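Local coordinates for protein sialidase B (Streptococcus pneumoniae serotype 4, PDB 4XJW) that releases terminal sialic acid from oligosaccharides, glycoproteins and glycolipids by cleaving alpha-2,3, alpha-2,6 and alpha-2,8 linkages, and is classed as an intramolecular trans-sialidase, at residues Tyr370-Gly375 with Met404-Lys409; Val381-Val386 with Arg396-Gln401. The protein carries 1 engineered substitution. One frame throughout, in Å; residues are numbered along the deposited sequence.

Both contacts reach one antiparallel sheet, built from strands between residues 324 and 414; 404-409 is the loop that follows strand 400-403. This region is inserted between strands 301-308 and 420-426, which pair with each other in the propeller. Along the chain the segments run 370-375, 381-386, 396-401, 404-409, so contact 2 is made wholly by chain lying between the two halves of contact 1. Strands 372-374 and 377-387 are sheet neighbours, and the contact centres sit about 16 Å apart. Val381 of contact 2 joins them, its CG1 packing 3.9 Å from CG of Met404. Both contacts lie away from the probable catalytic and substrate-binding residues of the propeller.

Contact 1: residues Tyr370-Gly375 with Met404-Lys409; sequences YEVLEG and MNVFYK
Tyr370 meets Val406 first through the backbone: Val406 N donates to Tyr370 O at 3.0 Å, with an N-H...O angle of 167°. Tyr370 CB also lies 4.1 Å from Val406 CG2, a methyl at the edge of the tyrosine ring. Tyr370 CD2 comes to the rim of the Phe407 ring, 4.2 Å from its CE1. Beyond this contact the Tyr370 ring meets Phe436 nearly parallel, and its OH is bonded to Leu438 N, which ties the loop to the propeller strand 437-438.

The CA atoms come nearest at Glu371 and Asn405, which form a single beta bridge. Glu371 CA makes a CH...O contact of 3.1 Å with Met404 O. The carboxylate reaches Asn405 through a water, which donates to Glu371 OE2 at 2.7 Å. The same water accepts from Asn405 ND2 at 2.9 Å; the carboxylate and amide planes stand 81° apart. Asn405 has CG anti to its own backbone N (chi1 -169°), which sets the amide carbon against Tyr370 O. Its OD1 offers an in-plane lone pair to Phe407 N, forming an Asx turn at the head of the type I turn Asn405-Tyr408.

Val372 N completes the backbone pairing by donating to Met404 O at 2.8 Å. Its CB rests on the Met404 sulphur, while CG2 meets Val406 CG1 at 3.7 Å; Ile366, from the adjoining strand 360-366, touches both valines.

With OD1 engaged by a backbone N-H and ND2 by the water, the rotation of the Asn405 amide is settled. Polar bonds and the bridging water hold Glu371 to Asn405, while Val372, Met404 and Val406 make an apolar patch.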
loop_
_atom_site.group_PDB
_atom_site.type_symbol
_atom_site.label_atom_id
_atom_site.label_comp_id
_atom_site.label_asym_id
_atom_site.label_seq_id
_atom_site.Cartn_x
_atom_site.Cartn_y
_atom_site.Cartn_z
ATOM N N TYR A 370 25.434 8.654 -6.059
ATOM C CA TYR A 370 25.058 10.073 -6.045
ATOM C C TYR A 370 25.555 10.775 -4.783
ATOM O O TYR A 370 24.978 11.765 -4.329
ATOM C CB TYR A 370 23.555 10.274 -6.269
ATOM C CG TYR A 370 23.171 10.029 -7.701
ATOM C CD1 TYR A 370 22.868 8.746 -8.142
ATOM C CD2 TYR A 370 23.153 11.068 -8.625
ATOM C CE1 TYR A 370 22.536 8.509 -9.455
ATOM C CE2 TYR A 370 22.823 10.838 -9.947
ATOM C CZ TYR A 370 22.515 9.551 -10.352
ATOM O OH TYR A 370 22.180 9.294 -11.661
ATOM N N GLU A 371 26.644 10.246 -4.237
ATOM C CA GLU A 371 27.279 10.804 -3.053
ATOM C C GLU A 371 28.403 11.766 -3.426
ATOM O O GLU A 371 29.062 11.595 -4.456
ATOM C CB GLU A 371 27.792 9.674 -2.164
ATOM C CG GLU A 371 26.660 8.813 -1.597
ATOM C CD GLU A 371 27.119 7.448 -1.099
ATOM O OE1 GLU A 371 28.320 7.130 -1.221
ATOM O OE2 GLU A 371 26.264 6.694 -0.589
ATOM N N VAL A 372 28.610 12.781 -2.591
ATOM C CA VAL A 372 29.594 13.828 -2.869
ATOM C C VAL A 372 30.973 13.478 -2.318
ATOM O O VAL A 372 31.113 13.130 -1.141
ATOM C CB VAL A 372 29.164 15.171 -2.258
ATOM C CG1 VAL A 372 30.185 16.256 -2.586
ATOM C CG2 VAL A 372 27.783 15.564 -2.756
ATOM N N LEU A 373 31.989 13.576 -3.171
ATOM C CA LEU A 373 33.367 13.381 -2.744
ATOM C C LEU A 373 34.141 14.678 -2.935
ATOM O O LEU A 373 33.900 15.411 -3.890
ATOM C CB LEU A 373 34.028 12.257 -3.547
ATOM C CG LEU A 373 33.824 10.807 -3.081
ATOM C CD1 LEU A 373 32.379 10.368 -3.156
ATOM C CD2 LEU A 373 34.684 9.864 -3.894
ATOM N N GLU A 374 35.053 14.972 -2.013
ATOM C CA GLU A 374 35.968 16.097 -2.185
ATOM C C GLU A 374 37.400 15.577 -2.226
ATOM O O GLU A 374 37.884 14.986 -1.260
ATOM C CB GLU A 374 35.807 17.129 -1.067
ATOM C CG GLU A 374 36.745 18.327 -1.215
ATOM C CD GLU A 374 36.632 19.307 -0.064
ATOM O OE1 GLU A 374 36.001 18.955 0.954
ATOM O OE2 GLU A 374 37.166 20.427 -0.186
ATOM N N GLY A 375 38.070 15.783 -3.353
ATOM C CA GLY A 375 39.405 15.247 -3.531
ATOM C C GLY A 375 39.416 13.747 -3.317
ATOM O O GLY A 375 40.329 13.199 -2.694
ATOM N N MET A 404 27.192 11.929 2.271
ATOM C CA MET A 404 26.468 13.083 1.750
ATOM C C MET A 404 25.950 12.765 0.361
ATOM O O MET A 404 26.724 12.422 -0.527
ATOM C CB MET A 404 27.388 14.307 1.699
ATOM C CG MET A 404 26.766 15.554 1.070
ATOM S SD MET A 404 27.974 16.888 0.986
ATOM C CE MET A 404 28.170 17.244 2.735
ATOM N N ASN A 405 24.639 12.886 0.181
ATOM C CA ASN A 405 23.997 12.589 -1.098
ATOM C C ASN A 405 23.379 13.864 -1.666
ATOM O O ASN A 405 22.805 14.665 -0.925
ATOM C CB ASN A 405 22.931 11.507 -0.889
ATOM C CG ASN A 405 22.398 10.943 -2.188
ATOM O OD1 ASN A 405 21.763 11.644 -2.965
ATOM N ND2 ASN A 405 22.640 9.661 -2.421
ATOM N N VAL A 406 23.475 14.046 -2.983
ATOM C CA VAL A 406 22.988 15.271 -3.608
ATOM C C VAL A 406 21.467 15.425 -3.529
ATOM O O VAL A 406 20.935 16.496 -3.816
ATOM C CB VAL A 406 23.454 15.414 -5.079
ATOM C CG1 VAL A 406 24.966 15.505 -5.155
ATOM C CG2 VAL A 406 22.917 14.262 -5.935
ATOM N N PHE A 407 20.775 14.357 -3.136
ATOM C CA PHE A 407 19.330 14.411 -2.929
ATOM C C PHE A 407 18.925 14.826 -1.506
ATOM O O PHE A 407 17.733 14.937 -1.198
ATOM C CB PHE A 407 18.709 13.053 -3.289
ATOM C CG PHE A 407 18.557 12.838 -4.773
ATOM C CD1 PHE A 407 19.599 12.308 -5.522
ATOM C CD2 PHE A 407 17.374 13.177 -5.415
ATOM C CE1 PHE A 407 19.456 12.116 -6.892
ATOM C CE2 PHE A 407 17.229 13.000 -6.791
ATOM C CZ PHE A 407 18.264 12.464 -7.517
ATOM N N TYR A 408 19.913 15.091 -0.653
ATOM C CA TYR A 408 19.656 15.337 0.764
ATOM C C TYR A 408 19.559 16.820 1.109
ATOM O O TYR A 408 20.157 17.668 0.441
ATOM C CB TYR A 408 20.753 14.736 1.643
ATOM C CG TYR A 408 20.861 13.229 1.658
ATOM C CD1 TYR A 408 19.953 12.421 0.983
ATOM C CD2 TYR A 408 21.884 12.617 2.368
ATOM C CE1 TYR A 408 20.072 11.031 1.021
ATOM C CE2 TYR A 408 22.008 11.249 2.407
ATOM C CZ TYR A 408 21.109 10.458 1.733
ATOM O OH TYR A 408 21.276 9.085 1.796
ATOM N N LYS A 409 18.837 17.105 2.184
ATOM C CA LYS A 409 18.644 18.479 2.653
ATOM C C LYS A 409 19.969 19.094 3.107
ATOM O O LYS A 409 20.218 20.274 2.877
ATOM C CB LYS A 409 17.639 18.489 3.801
ATOM C CG LYS A 409 17.489 19.832 4.506
ATOM C CD LYS A 409 16.469 19.713 5.625
ATOM C CE LYS A 409 16.290 21.025 6.364
ATOM N NZ LYS A 409 15.286 20.912 7.463
HETATM O O HOH W 1 23.782 7.755 -0.538
#

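Contact 2: residues Val381-Val386 with Arg396-Gln401; sequences VEQYSV and RHNGKQ
Glu382 leans across to His397 and Gly399 with its chain extended and CG anti to the backbone N (chi1 -172°). CB lies 3.6 Å from His397 CD2. CG passes Lys400 O, and CD comes 3.3 Å from His397 CB. At the tip the oxygens part company. OE1 sits over one face of the imidazole, the carboxylate and ring planes only 17° apart, while OE2 uses its anti lone pair to accept from Gly399 N at 2.7 Å, a bond bent to 133°. The opposite imidazole face carries the Tyr384 ring as an offset stack, centroids 4.1 Å apart. Asp410 binds the outer ends of both rings, at Tyr384 OH and His397 NE2.

Strand 377-387 pairs antiparallel with 394-398, as a hairpin, and then with 400-403; between the Tyr384-His397 and Glu382-Gln401 pairs the register slips by two, a beta bulge, where the chain turns a corner at Gly399. The Asn398 side chain bonds across the bulge. Its OD1 accepts from Lys400 N in an Asx turn. Its ND2 donates to Gln383 OE1 at 3.0 Å and to Ser385 OG, both close to the amide plane. Ser385 OG also bonds Glu264, and Gln383 NE2 bonds Asn261 O.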
loop_
_atom_site.group_PDB
_atom_site.type_symbol
_atom_site.label_atom_id
_atom_site.label_comp_id
_atom_site.label_asym_id
_atom_site.label_seq_id
_atom_site.Cartn_x
_atom_site.Cartn_y
_atom_site.Cartn_z
ATOM N N VAL A 381 26.955 13.793 6.026
ATOM C CA VAL A 381 25.994 14.632 6.735
ATOM C C VAL A 381 25.546 13.891 7.993
ATOM O O VAL A 381 25.830 12.693 8.142
ATOM C CB VAL A 381 24.763 14.940 5.868
ATOM C CG1 VAL A 381 25.186 15.643 4.584
ATOM C CG2 VAL A 381 24.005 13.660 5.548
ATOM N N GLU A 382 24.857 14.595 8.886
ATOM C CA GLU A 382 24.283 13.963 10.073
ATOM C C GLU A 382 22.854 13.528 9.771
ATOM O O GLU A 382 22.068 14.290 9.206
ATOM C CB GLU A 382 24.310 14.908 11.273
ATOM C CG GLU A 382 23.908 14.243 12.588
ATOM C CD GLU A 382 24.020 15.188 13.774
ATOM O OE1 GLU A 382 24.483 16.331 13.577
ATOM O OE2 GLU A 382 23.629 14.788 14.888
ATOM N N GLN A 383 22.540 12.286 10.129
ATOM C CA GLN A 383 21.221 11.704 9.882
ATOM C C GLN A 383 20.141 12.320 10.785
ATOM O O GLN A 383 20.439 12.827 11.872
ATOM C CB GLN A 383 21.302 10.189 10.085
ATOM C CG GLN A 383 20.077 9.397 9.607
ATOM C CD GLN A 383 20.190 7.911 9.910
ATOM O OE1 GLN A 383 20.136 7.498 11.068
ATOM N NE2 GLN A 383 20.350 7.103 8.868
ATOM N N TYR A 384 18.890 12.290 10.321
ATOM C CA TYR A 384 17.748 12.735 11.113
ATOM C C TYR A 384 16.920 11.557 11.605
ATOM O O TYR A 384 16.881 10.503 10.965
ATOM C CB TYR A 384 16.821 13.614 10.280
ATOM C CG TYR A 384 17.383 14.958 9.875
ATOM C CD1 TYR A 384 18.142 15.093 8.718
ATOM C CD2 TYR A 384 17.121 16.099 10.627
ATOM C CE1 TYR A 384 18.642 16.326 8.329
ATOM C CE2 TYR A 384 17.616 17.331 10.245
ATOM C CZ TYR A 384 18.372 17.440 9.098
ATOM O OH TYR A 384 18.868 18.670 8.714
ATOM N N SER A 385 16.241 11.763 12.729
ATOM C CA SER A 385 15.225 10.843 13.226
ATOM C C SER A 385 13.968 11.663 13.491
ATOM O O SER A 385 14.042 12.883 13.620
ATOM C CB SER A 385 15.686 10.181 14.519
ATOM O OG SER A 385 16.650 9.169 14.281
ATOM N N VAL A 386 12.817 11.005 13.580
ATOM C CA VAL A 386 11.568 11.706 13.866
ATOM C C VAL A 386 10.915 11.220 15.157
ATOM O O VAL A 386 11.079 10.073 15.550
ATOM C CB VAL A 386 10.568 11.612 12.694
ATOM C CG1 VAL A 386 11.209 12.084 11.418
ATOM C CG2 VAL A 386 10.035 10.196 12.543
ATOM N N ARG A 396 14.837 15.742 13.790
ATOM C CA ARG A 396 16.094 16.229 14.340
ATOM C C ARG A 396 17.288 15.305 14.174
ATOM O O ARG A 396 17.168 14.078 14.114
ATOM C CB ARG A 396 15.923 16.568 15.814
ATOM C CG ARG A 396 15.431 15.416 16.631
ATOM C CD ARG A 396 15.440 15.746 18.113
ATOM N NE ARG A 396 15.119 14.568 18.911
ATOM C CZ ARG A 396 14.688 14.608 20.165
ATOM N NH1 ARG A 396 14.519 15.773 20.777
ATOM N NH2 ARG A 396 14.424 13.478 20.807
ATOM N N HIS A 397 18.452 15.933 14.100
ATOM C CA HIS A 397 19.706 15.220 13.982
ATOM C C HIS A 397 19.911 14.216 15.118
ATOM O O HIS A 397 19.579 14.488 16.277
ATOM C CB HIS A 397 20.851 16.233 13.917
ATOM C CG HIS A 397 20.986 16.905 12.587
ATOM N ND1 HIS A 397 21.127 18.268 12.453
ATOM C CD2 HIS A 397 21.011 16.397 11.330
ATOM C CE1 HIS A 397 21.227 18.573 11.170
ATOM N NE2 HIS A 397 21.163 17.455 10.469
ATOM N N ASN A 398 20.442 13.044 14.778
ATOM C CA ASN A 398 20.524 11.954 15.747
ATOM C C ASN A 398 21.940 11.496 16.109
ATOM O O ASN A 398 22.116 10.450 16.726
ATOM C CB ASN A 398 19.692 10.758 15.267
ATOM C CG ASN A 398 20.226 10.150 13.982
ATOM O OD1 ASN A 398 21.405 10.294 13.647
ATOM N ND2 ASN A 398 19.362 9.451 13.259
ATOM N N GLY A 399 22.945 12.252 15.684
ATOM C CA GLY A 399 24.319 11.943 16.047
ATOM C C GLY A 399 25.029 10.946 15.150
ATOM O O GLY A 399 26.234 10.728 15.298
ATOM N N LYS A 400 24.301 10.333 14.224
ATOM C CA LYS A 400 24.903 9.375 13.295
ATOM C C LYS A 400 25.286 10.059 11.987
ATOM O O LYS A 400 24.550 10.912 11.501
ATOM C CB LYS A 400 23.943 8.208 13.032
ATOM C CG LYS A 400 24.396 7.226 11.956
ATOM C CD LYS A 400 23.434 6.047 11.836
ATOM C CE LYS A 400 23.601 5.325 10.498
ATOM N NZ LYS A 400 23.011 3.955 10.512
ATOM N N GLN A 401 26.439 9.698 11.425
ATOM C CA GLN A 401 26.865 10.251 10.138
ATOM C C GLN A 401 26.625 9.259 9.002
ATOM O O GLN A 401 26.866 8.064 9.154
ATOM C CB GLN A 401 28.344 10.666 10.177
ATOM C CG GLN A 401 28.626 11.893 11.050
ATOM C CD GLN A 401 30.086 12.318 11.014
ATOM O OE1 GLN A 401 30.625 12.646 9.956
ATOM N NE2 GLN A 401 30.736 12.304 12.171
HETATM O O HOH W 2 20.257 4.692 11.076
HETATM O O HOH W 3 21.561 4.348 7.463
#